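Long-range contacts in subdomain of Desmoplakin Carboxy-Terminal domain (DPCT) (Homo sapiens, PDB 1LM5), which binds intermediate filaments as part of the carboxy-terminal plakin-repeat tail of desmoplakin, consistent with linking them to desmosomes: residues I11-D16 against L192-A197; S36-R41 against K164-P169; Q46-G51 against E120-T125. All coordinates share one frame; numbering follows the deposited sequence.

Contact 1: residues I11-D16 against L192-A197; sequences IAAIFD and LRLLEA
F15, L195 and I11 lose the most surface where strands 11-16 and 193-197 run parallel. F15 N donates to L195 O at 2.9 Å; the return bonds are L195 N to A13 O and A197 N to F15 O. With CG anti to the backbone N (chi1 -174°), the F15 ring leans off the strand, and its CD1 meets L194 CD1 obliquely at 4.0 Å. M185 of the neighbouring strand adds to this side.

On the face carrying I14, L195 and A197, the L195 side chain is met from the strand's start by I11 CD1, 3.8 Å from L195 CG, and A180 of helix 177-183 touches both. L195 has chi1 at -121°, far from a staggered value, which suggests some strain in this packing. Farther along, I14 CG2 presses on A197 CB at 3.5 Å.

At the N-terminal end, A12 N and A13 N both donate to R193 O, and R193 NE bonds S9. At the other, one water donates to D16 OD2 and A197 O, while D16 OD1 forms a salt bridge with R31. The chemistry implies a junction held by backbone bonds and apolar packing, with charged groups at both ends and one ordered water joining the strand ends.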
ATOM      1  N   ILE B  11      -7.924  -2.632 -12.870  1.00 16.69           N
ATOM      2  CA  ILE B  11      -8.807  -3.576 -13.526  1.00 16.70           C
ATOM      3  C   ILE B  11      -8.148  -4.919 -13.269  1.00 16.43           C
ATOM      4  O   ILE B  11      -6.965  -5.105 -13.548  1.00 14.75           O
ATOM      5  CB  ILE B  11      -8.874  -3.277 -15.012  1.00 16.93           C
ATOM      6  CG1 ILE B  11      -9.591  -1.936 -15.200  1.00 19.46           C
ATOM      7  CG2 ILE B  11      -9.573  -4.406 -15.757  1.00 18.15           C
ATOM      8  CD1 ILE B  11      -9.497  -1.379 -16.582  1.00 20.94           C
ATOM      9  N   ALA B  12      -8.914  -5.857 -12.729  1.00 14.33           N
ATOM     10  CA  ALA B  12      -8.374  -7.154 -12.377  1.00 14.12           C
ATOM     11  C   ALA B  12      -8.518  -8.220 -13.433  1.00 13.10           C
ATOM     12  O   ALA B  12      -7.630  -9.048 -13.611  1.00 13.78           O
ATOM     13  CB  ALA B  12      -9.032  -7.641 -11.095  1.00 14.48           C
ATOM     14  N   ALA B  13      -9.644  -8.201 -14.128  1.00 12.36           N
ATOM     15  CA  ALA B  13      -9.906  -9.219 -15.109  1.00 14.61           C
ATOM     16  C   ALA B  13     -10.924  -8.789 -16.138  1.00 15.23           C
ATOM     17  O   ALA B  13     -11.352  -7.638 -16.184  1.00 16.57           O
ATOM     18  CB  ALA B  13     -10.371 -10.485 -14.408  1.00 16.07           C
ATOM     19  N   ILE B  14     -11.349  -9.763 -16.921  1.00 17.97           N
ATOM     20  CA  ILE B  14     -12.260  -9.539 -18.017  1.00 19.20           C
ATOM     21  C   ILE B  14     -13.598 -10.209 -17.822  1.00 19.95           C
ATOM     22  O   ILE B  14     -13.680 -11.287 -17.249  1.00 20.00           O
ATOM     23  CB  ILE B  14     -11.626 -10.101 -19.287  1.00 19.35           C
ATOM     24  CG1 ILE B  14     -10.294  -9.394 -19.531  1.00 18.86           C
ATOM     25  CG2 ILE B  14     -12.578  -9.970 -20.458  1.00 19.26           C
ATOM     26  CD1 ILE B  14     -10.449  -7.937 -19.861  1.00 20.19           C
ATOM     27  N   PHE B  15     -14.657  -9.556 -18.276  1.00 19.93           N
ATOM     28  CA  PHE B  15     -15.944 -10.195 -18.202  1.00 19.93           C
ATOM     29  C   PHE B  15     -16.289 -10.484 -19.652  1.00 19.76           C
ATOM     30  O   PHE B  15     -16.533  -9.572 -20.446  1.00 20.64           O
ATOM     31  CB  PHE B  15     -17.014  -9.310 -17.575  1.00 19.55           C
ATOM     32  CG  PHE B  15     -18.307 -10.032 -17.366  1.00 20.36           C
ATOM     33  CD1 PHE B  15     -18.441 -10.946 -16.320  1.00 20.00           C
ATOM     34  CD2 PHE B  15     -19.359  -9.880 -18.272  1.00 22.89           C
ATOM     35  CE1 PHE B  15     -19.605 -11.710 -16.179  1.00 21.17           C
ATOM     36  CE2 PHE B  15     -20.537 -10.640 -18.143  1.00 24.11           C
ATOM     37  CZ  PHE B  15     -20.657 -11.555 -17.097  1.00 23.13           C
ATOM     38  N   ASP B  16     -16.253 -11.759 -20.005  1.00 20.92           N
ATOM     39  CA  ASP B  16     -16.571 -12.186 -21.358  1.00 22.87           C
ATOM     40  C   ASP B  16     -18.091 -12.129 -21.488  1.00 24.32           C
ATOM     41  O   ASP B  16     -18.803 -13.007 -21.003  1.00 24.24           O
ATOM     42  CB  ASP B  16     -16.039 -13.604 -21.571  1.00 23.10           C
ATOM     43  CG  ASP B  16     -16.329 -14.142 -22.955  1.00 24.74           C
ATOM     44  OD1 ASP B  16     -15.672 -15.128 -23.334  1.00 27.72           O
ATOM     45  OD2 ASP B  16     -17.206 -13.601 -23.662  1.00 25.99           O
ATOM     46  N   LEU B 192     -13.703  -7.339  -7.284  1.00 24.31           N
ATOM     47  CA  LEU B 192     -12.756  -7.273  -8.394  1.00 23.77           C
ATOM     48  C   LEU B 192     -13.297  -6.472  -9.564  1.00 22.53           C
ATOM     49  O   LEU B 192     -14.446  -6.638  -9.977  1.00 21.64           O
ATOM     50  CB  LEU B 192     -12.400  -8.680  -8.871  1.00 23.53           C
ATOM     51  CG  LEU B 192     -11.530  -9.499  -7.926  1.00 23.85           C
ATOM     52  CD1 LEU B 192     -11.369 -10.917  -8.468  1.00 25.47           C
ATOM     53  CD2 LEU B 192     -10.172  -8.819  -7.788  1.00 26.81           C
ATOM     54  N   ARG B 193     -12.446  -5.612 -10.111  1.00 21.02           N
ATOM     55  CA  ARG B 193     -12.843  -4.768 -11.221  1.00 19.74           C
ATOM     56  C   ARG B 193     -12.643  -5.487 -12.535  1.00 19.46           C
ATOM     57  O   ARG B 193     -11.544  -5.945 -12.845  1.00 16.75           O
ATOM     58  CB  ARG B 193     -12.041  -3.480 -11.191  1.00 19.88           C
ATOM     59  CG  ARG B 193     -12.512  -2.425 -12.141  1.00 21.95           C
ATOM     60  CD  ARG B 193     -11.840  -1.101 -11.775  1.00 24.65           C
ATOM     61  NE  ARG B 193     -12.203  -0.701 -10.421  1.00 25.87           N
ATOM     62  CZ  ARG B 193     -13.363  -0.140 -10.091  1.00 27.06           C
ATOM     63  NH1 ARG B 193     -14.280   0.106 -11.015  1.00 27.07           N
ATOM     64  NH2 ARG B 193     -13.611   0.154  -8.825  1.00 30.26           N
ATOM     65  N   LEU B 194     -13.721  -5.577 -13.307  1.00 18.94           N
ATOM     66  CA  LEU B 194     -13.696  -6.268 -14.585  1.00 18.81           C
ATOM     67  C   LEU B 194     -14.008  -5.336 -15.736  1.00 19.14           C
ATOM     68  O   LEU B 194     -14.763  -4.379 -15.586  1.00 21.72           O
ATOM     69  CB  LEU B 194     -14.738  -7.390 -14.614  1.00 19.53           C
ATOM     70  CG  LEU B 194     -14.843  -8.339 -13.422  1.00 19.31           C
ATOM     71  CD1 LEU B 194     -15.794  -9.483 -13.775  1.00 20.22           C
ATOM     72  CD2 LEU B 194     -13.470  -8.873 -13.066  1.00 18.59           C
ATOM     73  N   LEU B 195     -13.422  -5.642 -16.884  1.00 19.91           N
ATOM     74  CA  LEU B 195     -13.655  -4.885 -18.099  1.00 21.76           C
ATOM     75  C   LEU B 195     -14.380  -5.845 -19.027  1.00 23.08           C
ATOM     76  O   LEU B 195     -13.908  -6.963 -19.244  1.00 22.03           O
ATOM     77  CB  LEU B 195     -12.338  -4.494 -18.750  1.00 22.82           C
ATOM     78  CG  LEU B 195     -12.015  -3.028 -18.975  1.00 26.15           C
ATOM     79  CD1 LEU B 195     -10.839  -2.933 -19.939  1.00 24.19           C
ATOM     80  CD2 LEU B 195     -13.235  -2.294 -19.499  1.00 25.49           C
ATOM     81  N   GLU B 196     -15.520  -5.432 -19.568  1.00 22.06           N
ATOM     82  CA  GLU B 196     -16.246  -6.298 -20.479  1.00 22.55           C
ATOM     83  C   GLU B 196     -15.509  -6.435 -21.810  1.00 22.99           C
ATOM     84  O   GLU B 196     -14.837  -5.508 -22.258  1.00 23.25           O
ATOM     85  CB  GLU B 196     -17.650  -5.755 -20.729  1.00 23.30           C
ATOM     86  CG  GLU B 196     -18.542  -5.845 -19.520  1.00 26.61           C
ATOM     87  CD  GLU B 196     -19.952  -5.358 -19.801  1.00 30.83           C
ATOM     88  OE1 GLU B 196     -20.770  -5.366 -18.858  1.00 36.50           O
ATOM     89  OE2 GLU B 196     -20.240  -4.969 -20.954  1.00 31.74           O
ATOM     90  N   ALA B 197     -15.637  -7.602 -22.431  1.00 22.05           N
ATOM     91  CA  ALA B 197     -15.000  -7.869 -23.707  1.00 24.12           C
ATOM     92  C   ALA B 197     -15.951  -8.705 -24.552  1.00 27.27           C
ATOM     93  O   ALA B 197     -16.641  -9.591 -24.038  1.00 28.46           O
ATOM     94  CB  ALA B 197     -13.698  -8.619 -23.502  1.00 20.88           C
TER
HETATM   95  O   HOH W   1     -17.640 -11.768 -25.284  1.00 40.60           O

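Contact 2: residues S36-R41 against K164-P169; sequences SITGQR and KILTCP
A helix side chain, not another strand, takes a backbone N-H of the short strand 166-167: T38 OG1 accepts from T167 N at 2.8 Å, with a fairly straight N-H...O angle of 157°. OG1 stands anti to the T38 carbonyl carbon, and from there it also bonds D35 OD1, just ahead of the helix. Because T167 N supplies the proton of one bond, the hydroxyl's own proton is probably directed to the D35 carboxylate, which would make the oxygen a better acceptor. The other branch of T38 is used too: CG2 lies 3.3 Å from T167 O and 4.0 Å from L166 CB, so the methyl lies against the backbone of T167 and the side chain of L166.

One helical turn on, R41 makes the second polar link. Its chain is extended from CG to NE, carrying the guanidinium to the I165 carbonyl. NH1 donates to I165 O at 3.0 Å; the donor lies on a lone pair, with a C=O...N angle of 124°, and the oxygen sits only 6° out of the guanidinium plane. Over one face of the guanidinium lies I37 CG2, 3.5 Å above the plane, so an aliphatic branch of the same helix backs the charged head. Nearer the backbone, R41 CB meets L166 CD2 at 3.6 Å. R117 and F121 of helix 112-124 border both R41 and I165.

I165 and L166 both face I175 across the hairpin 166-167/174-175, which defines a classic beta bulge. T167 OG1 reaches K174 on that partner strand. The hairpin docks on the first turns of helix 36-47; followed by a helix, it recalls the hairpin and helix pair of a plakin repeat, although here helix 177-183 runs on into strand 185-186.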
ATOM      1  N   SER B  36      -3.632  -8.575 -27.639  1.00 23.99           N
ATOM      2  CA  SER B  36      -2.468  -8.771 -26.791  1.00 24.23           C
ATOM      3  C   SER B  36      -1.812  -7.506 -26.253  1.00 22.67           C
ATOM      4  O   SER B  36      -1.234  -7.522 -25.170  1.00 21.83           O
ATOM      5  CB  SER B  36      -1.413  -9.600 -27.525  1.00 24.93           C
ATOM      6  OG  SER B  36      -0.809  -8.830 -28.541  1.00 31.88           O
ATOM      7  N   ILE B  37      -1.866  -6.418 -27.006  1.00 20.95           N
ATOM      8  CA  ILE B  37      -1.236  -5.198 -26.524  1.00 20.62           C
ATOM      9  C   ILE B  37      -2.052  -4.596 -25.389  1.00 19.57           C
ATOM     10  O   ILE B  37      -1.509  -4.202 -24.352  1.00 18.95           O
ATOM     11  CB  ILE B  37      -1.066  -4.167 -27.648  1.00 22.27           C
ATOM     12  CG1 ILE B  37      -0.094  -4.707 -28.693  1.00 25.46           C
ATOM     13  CG2 ILE B  37      -0.510  -2.859 -27.081  1.00 20.26           C
ATOM     14  CD1 ILE B  37       0.045  -3.795 -29.904  1.00 26.46           C
ATOM     15  N   THR B  38      -3.361  -4.527 -25.587  1.00 18.81           N
ATOM     16  CA  THR B  38      -4.233  -4.003 -24.553  1.00 18.85           C
ATOM     17  C   THR B  38      -4.133  -4.923 -23.335  1.00 19.52           C
ATOM     18  O   THR B  38      -4.037  -4.462 -22.204  1.00 18.63           O
ATOM     19  CB  THR B  38      -5.686  -3.974 -25.035  1.00 18.77           C
ATOM     20  OG1 THR B  38      -5.810  -3.033 -26.105  1.00 19.12           O
ATOM     21  CG2 THR B  38      -6.636  -3.595 -23.893  1.00 21.23           C
ATOM     22  N   GLY B  39      -4.176  -6.230 -23.576  1.00 17.87           N
ATOM     23  CA  GLY B  39      -4.087  -7.174 -22.482  1.00 17.65           C
ATOM     24  C   GLY B  39      -2.777  -6.985 -21.746  1.00 17.81           C
ATOM     25  O   GLY B  39      -2.727  -6.986 -20.519  1.00 15.92           O
ATOM     26  N   GLN B  40      -1.695  -6.821 -22.499  1.00 17.60           N
ATOM     27  CA  GLN B  40      -0.410  -6.616 -21.860  1.00 18.51           C
ATOM     28  C   GLN B  40      -0.465  -5.382 -20.976  1.00 17.33           C
ATOM     29  O   GLN B  40       0.033  -5.373 -19.865  1.00 15.13           O
ATOM     30  CB  GLN B  40       0.688  -6.410 -22.901  1.00 20.89           C
ATOM     31  CG  GLN B  40       2.030  -6.097 -22.276  1.00 20.99           C
ATOM     32  CD  GLN B  40       3.092  -5.882 -23.328  1.00 22.50           C
ATOM     33  OE1 GLN B  40       3.153  -6.628 -24.309  1.00 21.24           O
ATOM     34  NE2 GLN B  40       3.939  -4.878 -23.130  1.00 20.00           N
ATOM     35  N   ARG B  41      -1.078  -4.327 -21.481  1.00 16.25           N
ATOM     36  CA  ARG B  41      -1.131  -3.103 -20.714  1.00 16.83           C
ATOM     37  C   ARG B  41      -2.002  -3.233 -19.499  1.00 15.01           C
ATOM     38  O   ARG B  41      -1.689  -2.659 -18.471  1.00 14.99           O
ATOM     39  CB  ARG B  41      -1.558  -1.958 -21.613  1.00 19.70           C
ATOM     40  CG  ARG B  41      -0.412  -1.631 -22.528  1.00 21.92           C
ATOM     41  CD  ARG B  41      -0.745  -0.716 -23.654  1.00 22.01           C
ATOM     42  NE  ARG B  41       0.467  -0.569 -24.447  1.00 23.99           N
ATOM     43  CZ  ARG B  41       0.570   0.187 -25.531  1.00 26.91           C
ATOM     44  NH1 ARG B  41      -0.477   0.878 -25.967  1.00 23.30           N
ATOM     45  NH2 ARG B  41       1.733   0.255 -26.166  1.00 24.96           N
ATOM     46  N   LYS B 164      -4.783   7.286 -25.249  1.00 25.03           N
ATOM     47  CA  LYS B 164      -5.709   6.156 -25.390  1.00 26.55           C
ATOM     48  C   LYS B 164      -4.871   4.937 -25.756  1.00 26.60           C
ATOM     49  O   LYS B 164      -4.828   4.511 -26.910  1.00 28.69           O
ATOM     50  CB  LYS B 164      -6.726   6.453 -26.493  1.00 26.53           C
ATOM     51  CG  LYS B 164      -7.472   7.776 -26.316  1.00 27.75           C
ATOM     52  CD  LYS B 164      -8.242   7.822 -24.995  1.00 28.57           C
ATOM     53  CE  LYS B 164      -9.094   9.081 -24.872  1.00 30.89           C
ATOM     54  NZ  LYS B 164      -9.821   9.152 -23.561  1.00 27.18           N
ATOM     55  N   ILE B 165      -4.201   4.377 -24.755  1.00 25.96           N
ATOM     56  CA  ILE B 165      -3.311   3.244 -24.961  1.00 25.13           C
ATOM     57  C   ILE B 165      -3.987   1.886 -24.983  1.00 24.01           C
ATOM     58  O   ILE B 165      -3.330   0.869 -25.191  1.00 23.72           O
ATOM     59  CB  ILE B 165      -2.223   3.216 -23.871  1.00 26.12           C
ATOM     60  CG1 ILE B 165      -2.872   3.000 -22.503  1.00 27.59           C
ATOM     61  CG2 ILE B 165      -1.443   4.525 -23.887  1.00 26.63           C
ATOM     62  CD1 ILE B 165      -1.881   2.902 -21.364  1.00 28.42           C
ATOM     63  N   LEU B 166      -5.296   1.857 -24.767  1.00 21.10           N
ATOM     64  CA  LEU B 166      -6.000   0.589 -24.748  1.00 20.83           C
ATOM     65  C   LEU B 166      -7.080   0.495 -25.803  1.00 21.07           C
ATOM     66  O   LEU B 166      -7.656   1.499 -26.211  1.00 24.07           O
ATOM     67  CB  LEU B 166      -6.670   0.370 -23.388  1.00 19.57           C
ATOM     68  CG  LEU B 166      -5.865   0.655 -22.119  1.00 20.48           C
ATOM     69  CD1 LEU B 166      -6.717   0.314 -20.902  1.00 21.27           C
ATOM     70  CD2 LEU B 166      -4.585  -0.163 -22.117  1.00 20.73           C
ATOM     71  N   THR B 167      -7.341  -0.723 -26.251  1.00 22.12           N
ATOM     72  CA  THR B 167      -8.422  -0.945 -27.181  1.00 22.14           C
ATOM     73  C   THR B 167      -9.471  -1.510 -26.250  1.00 21.49           C
ATOM     74  O   THR B 167      -9.278  -2.580 -25.680  1.00 21.67           O
ATOM     75  CB  THR B 167      -8.080  -1.989 -28.237  1.00 23.21           C
ATOM     76  OG1 THR B 167      -7.052  -1.477 -29.090  1.00 24.07           O
ATOM     77  CG2 THR B 167      -9.311  -2.321 -29.055  1.00 23.51           C
ATOM     78  N   CYS B 168     -10.551  -0.763 -26.054  1.00 21.91           N
ATOM     79  CA  CYS B 168     -11.636  -1.197 -25.186  1.00 23.40           C
ATOM     80  C   CYS B 168     -12.076  -2.554 -25.717  1.00 22.74           C
ATOM     81  O   CYS B 168     -12.502  -2.668 -26.861  1.00 24.13           O
ATOM     82  CB  CYS B 168     -12.795  -0.196 -25.256  1.00 23.97           C
ATOM     83  SG  CYS B 168     -14.153  -0.543 -24.134  1.00 27.13           S
ATOM     84  N   PRO B 169     -11.971  -3.600 -24.890  1.00 24.05           N
ATOM     85  CA  PRO B 169     -12.345  -4.968 -25.263  1.00 24.42           C
ATOM     86  C   PRO B 169     -13.766  -5.149 -25.747  1.00 24.39           C
ATOM     87  O   PRO B 169     -14.058  -6.108 -26.459  1.00 25.88           O
ATOM     88  CB  PRO B 169     -12.078  -5.756 -23.988  1.00 24.29           C
ATOM     89  CG  PRO B 169     -10.951  -5.019 -23.370  1.00 23.50           C
ATOM     90  CD  PRO B 169     -11.380  -3.581 -23.541  1.00 23.51           C
TER

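Contact 3: residues Q46-G51 against E120-T125; sequences QACTGG and EFQYLT
C48 and Q122 share the one hydrogen bond that crosses this contact: Q122 NE2 donates to C48 O at 2.8 Å and a moderately bent 148°, somewhat off both the carbonyl plane and the amide plane. The Q122 chain is extended beyond CG, which brings its amide alongside the turn at 47-50. The same NE2 also serves A86 O, and OE1 receives V129 N, so the buried amide is bonded at both ends and its rotation is fixed.

Sulfur-aromatic and apolar contacts form a second group. C48 SG lies 5.1 Å from the centroid of the F121 ring and 82° off the ring normal, hence at its edge. It touches F121 CB at 3.5 Å and Q122 CG at 3.8 Å, wedged between two successive helix residues. F121 itself meets Y177 edge-to-face.

Close packing of the threonines is the third. T49 CG2 rests 3.2 Å from T125 OG1 and 3.8 Å from Q122 CA; the T49 and T125 side chains cross at about a right angle. Both hydroxyls sit between the backbone N and the carbonyl carbon (chi1 54° in each), turned back to the preceding helical turn: T49 OG1 bonds A45 O, and T125 OG1 lies near F121 O and Q122 O and is bonded by R136.

Backbone bonds shape the turn at 47-50. G51 N donates to Q46 O at 3.0 Å, G50 N bonds A47 O weakly, and G50 takes a positive phi as the C-prime residue: a Schellman motif ending helix 36-47. Q46 and Q122, like T49 and T125, fall at matching positions of the two plectin (plakin) repeat ranges, consistent with corresponding helix ends of two repeats meeting here.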
ATOM      1  N   GLN B  46      -1.279  -3.939 -13.541  1.00 14.35           N
ATOM      2  CA  GLN B  46      -1.288  -4.751 -12.339  1.00 14.96           C
ATOM      3  C   GLN B  46       0.130  -4.924 -11.845  1.00 14.45           C
ATOM      4  O   GLN B  46       0.416  -4.698 -10.681  1.00 13.43           O
ATOM      5  CB  GLN B  46      -1.901  -6.115 -12.629  1.00 15.19           C
ATOM      6  CG  GLN B  46      -3.299  -6.029 -13.176  1.00 13.97           C
ATOM      7  CD  GLN B  46      -3.878  -7.393 -13.395  1.00 14.17           C
ATOM      8  OE1 GLN B  46      -3.150  -8.374 -13.399  1.00 16.61           O
ATOM      9  NE2 GLN B  46      -5.192  -7.469 -13.587  1.00 15.80           N
ATOM     10  N   ALA B  47       1.023  -5.308 -12.750  1.00 15.97           N
ATOM     11  CA  ALA B  47       2.409  -5.515 -12.367  1.00 15.62           C
ATOM     12  C   ALA B  47       3.021  -4.281 -11.716  1.00 15.77           C
ATOM     13  O   ALA B  47       3.678  -4.382 -10.680  1.00 16.87           O
ATOM     14  CB  ALA B  47       3.239  -5.917 -13.589  1.00 16.23           C
ATOM     15  N   CYS B  48       2.811  -3.109 -12.304  1.00 15.92           N
ATOM     16  CA  CYS B  48       3.429  -1.916 -11.734  1.00 15.72           C
ATOM     17  C   CYS B  48       2.737  -1.395 -10.483  1.00 16.35           C
ATOM     18  O   CYS B  48       3.195  -0.429  -9.883  1.00 16.07           O
ATOM     19  CB  CYS B  48       3.525  -0.811 -12.776  1.00 17.64           C
ATOM     20  SG  CYS B  48       1.979  -0.002 -13.107  1.00 16.74           S
ATOM     21  N   THR B  49       1.637  -2.029 -10.085  1.00 17.13           N
ATOM     22  CA  THR B  49       0.948  -1.605  -8.873  1.00 17.96           C
ATOM     23  C   THR B  49       1.045  -2.657  -7.776  1.00 19.62           C
ATOM     24  O   THR B  49       0.279  -2.634  -6.825  1.00 21.04           O
ATOM     25  CB  THR B  49      -0.548  -1.242  -9.130  1.00 19.52           C
ATOM     26  OG1 THR B  49      -1.224  -2.327  -9.780  1.00 17.32           O
ATOM     27  CG2 THR B  49      -0.641   0.022  -9.996  1.00 17.81           C
ATOM     28  N   GLY B  50       1.981  -3.591  -7.914  1.00 20.32           N
ATOM     29  CA  GLY B  50       2.153  -4.586  -6.868  1.00 20.78           C
ATOM     30  C   GLY B  50       2.083  -6.039  -7.274  1.00 20.30           C
ATOM     31  O   GLY B  50       2.559  -6.907  -6.542  1.00 20.27           O
ATOM     32  N   GLY B  51       1.485  -6.318  -8.422  1.00 17.95           N
ATOM     33  CA  GLY B  51       1.425  -7.694  -8.863  1.00 18.24           C
ATOM     34  C   GLY B  51       0.302  -8.019  -9.811  1.00 16.78           C
ATOM     35  O   GLY B  51      -0.729  -7.342  -9.843  1.00 14.88           O
ATOM     36  N   GLU B 120       0.907   6.387 -14.922  1.00 15.79           N
ATOM     37  CA  GLU B 120      -0.527   6.607 -14.973  1.00 18.43           C
ATOM     38  C   GLU B 120      -1.297   5.485 -14.308  1.00 16.99           C
ATOM     39  O   GLU B 120      -2.246   5.727 -13.569  1.00 15.97           O
ATOM     40  CB  GLU B 120      -0.968   6.768 -16.414  1.00 17.46           C
ATOM     41  CG  GLU B 120      -0.324   7.990 -17.055  1.00 22.12           C
ATOM     42  CD  GLU B 120      -0.562   8.056 -18.530  1.00 22.05           C
ATOM     43  OE1 GLU B 120      -0.951   7.020 -19.117  1.00 24.13           O
ATOM     44  OE2 GLU B 120      -0.339   9.139 -19.107  1.00 24.90           O
ATOM     45  N   PHE B 121      -0.881   4.258 -14.581  1.00 14.82           N
ATOM     46  CA  PHE B 121      -1.521   3.104 -13.985  1.00 15.34           C
ATOM     47  C   PHE B 121      -1.477   3.257 -12.471  1.00 15.96           C
ATOM     48  O   PHE B 121      -2.473   3.053 -11.790  1.00 14.39           O
ATOM     49  CB  PHE B 121      -0.776   1.826 -14.358  1.00 15.15           C
ATOM     50  CG  PHE B 121      -0.899   1.440 -15.801  1.00 14.35           C
ATOM     51  CD1 PHE B 121       0.102   0.683 -16.405  1.00 16.02           C
ATOM     52  CD2 PHE B 121      -2.022   1.790 -16.544  1.00 14.64           C
ATOM     53  CE1 PHE B 121      -0.016   0.274 -17.735  1.00 14.97           C
ATOM     54  CE2 PHE B 121      -2.155   1.391 -17.877  1.00 14.91           C
ATOM     55  CZ  PHE B 121      -1.149   0.629 -18.474  1.00 16.26           C
ATOM     56  N   GLN B 122      -0.303   3.605 -11.947  1.00 15.39           N
ATOM     57  CA  GLN B 122      -0.161   3.759 -10.507  1.00 16.28           C
ATOM     58  C   GLN B 122      -1.005   4.921 -10.021  1.00 17.58           C
ATOM     59  O   GLN B 122      -1.794   4.787  -9.088  1.00 16.33           O
ATOM     60  CB  GLN B 122       1.311   3.984 -10.137  1.00 17.13           C
ATOM     61  CG  GLN B 122       2.210   2.804 -10.486  1.00 16.44           C
ATOM     62  CD  GLN B 122       3.683   3.081 -10.226  1.00 19.76           C
ATOM     63  OE1 GLN B 122       4.082   4.220  -9.974  1.00 18.29           O
ATOM     64  NE2 GLN B 122       4.501   2.034 -10.307  1.00 17.61           N
ATOM     65  N   TYR B 123      -0.842   6.064 -10.672  1.00 18.18           N
ATOM     66  CA  TYR B 123      -1.572   7.255 -10.294  1.00 18.88           C
ATOM     67  C   TYR B 123      -3.071   7.009 -10.183  1.00 18.52           C
ATOM     68  O   TYR B 123      -3.693   7.324  -9.168  1.00 17.31           O
ATOM     69  CB  TYR B 123      -1.305   8.358 -11.310  1.00 19.51           C
ATOM     70  CG  TYR B 123      -1.915   9.666 -10.905  1.00 23.14           C
ATOM     71  CD1 TYR B 123      -1.307  10.464  -9.949  1.00 25.69           C
ATOM     72  CD2 TYR B 123      -3.129  10.091 -11.451  1.00 23.61           C
ATOM     73  CE1 TYR B 123      -1.886  11.650  -9.543  1.00 26.56           C
ATOM     74  CE2 TYR B 123      -3.712  11.275 -11.051  1.00 25.42           C
ATOM     75  CZ  TYR B 123      -3.087  12.050 -10.095  1.00 27.62           C
ATOM     76  OH  TYR B 123      -3.661  13.229  -9.678  1.00 31.39           O
ATOM     77  N   LEU B 124      -3.642   6.444 -11.240  1.00 19.58           N
ATOM     78  CA  LEU B 124      -5.065   6.155 -11.306  1.00 19.76           C
ATOM     79  C   LEU B 124      -5.546   5.158 -10.274  1.00 20.38           C
ATOM     80  O   LEU B 124      -6.730   5.108  -9.978  1.00 21.63           O
ATOM     81  CB  LEU B 124      -5.436   5.628 -12.693  1.00 17.63           C
ATOM     82  CG  LEU B 124      -5.462   6.653 -13.827  1.00 21.21           C
ATOM     83  CD1 LEU B 124      -5.625   5.926 -15.155  1.00 20.64           C
ATOM     84  CD2 LEU B 124      -6.593   7.653 -13.597  1.00 20.92           C
ATOM     85  N   THR B 125      -4.635   4.371  -9.723  1.00 19.76           N
ATOM     86  CA  THR B 125      -5.041   3.369  -8.756  1.00 20.32           C
ATOM     87  C   THR B 125      -4.621   3.661  -7.325  1.00 21.61           C
ATOM     88  O   THR B 125      -4.507   2.749  -6.510  1.00 20.75           O
ATOM     89  CB  THR B 125      -4.527   1.983  -9.168  1.00 21.17           C
ATOM     90  OG1 THR B 125      -3.107   2.032  -9.376  1.00 17.32           O
ATOM     91  CG2 THR B 125      -5.213   1.534 -10.473  1.00 19.24           C
TER

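Overall arrangement
Contacts 1 and 3 are buried and contact 2 only partly so; contact 3 lies nearest the chain centre, about 5 Å away between centres. Contacts 2 and 3 share helix 36-47, one using its start and the other its end, and F121 packs against both R41 and I165. Contact 1 joins the others through P169, which packs on L195 and A197, and through Q46, whose NE2 probably bonds I11 O and A12 O. Chemistry follows place: backbone pairing builds the sheet of contact 1, side chains gripping backbone join helix to hairpin in contact 2, and sulfur, methyl and amide groups fill contact 3.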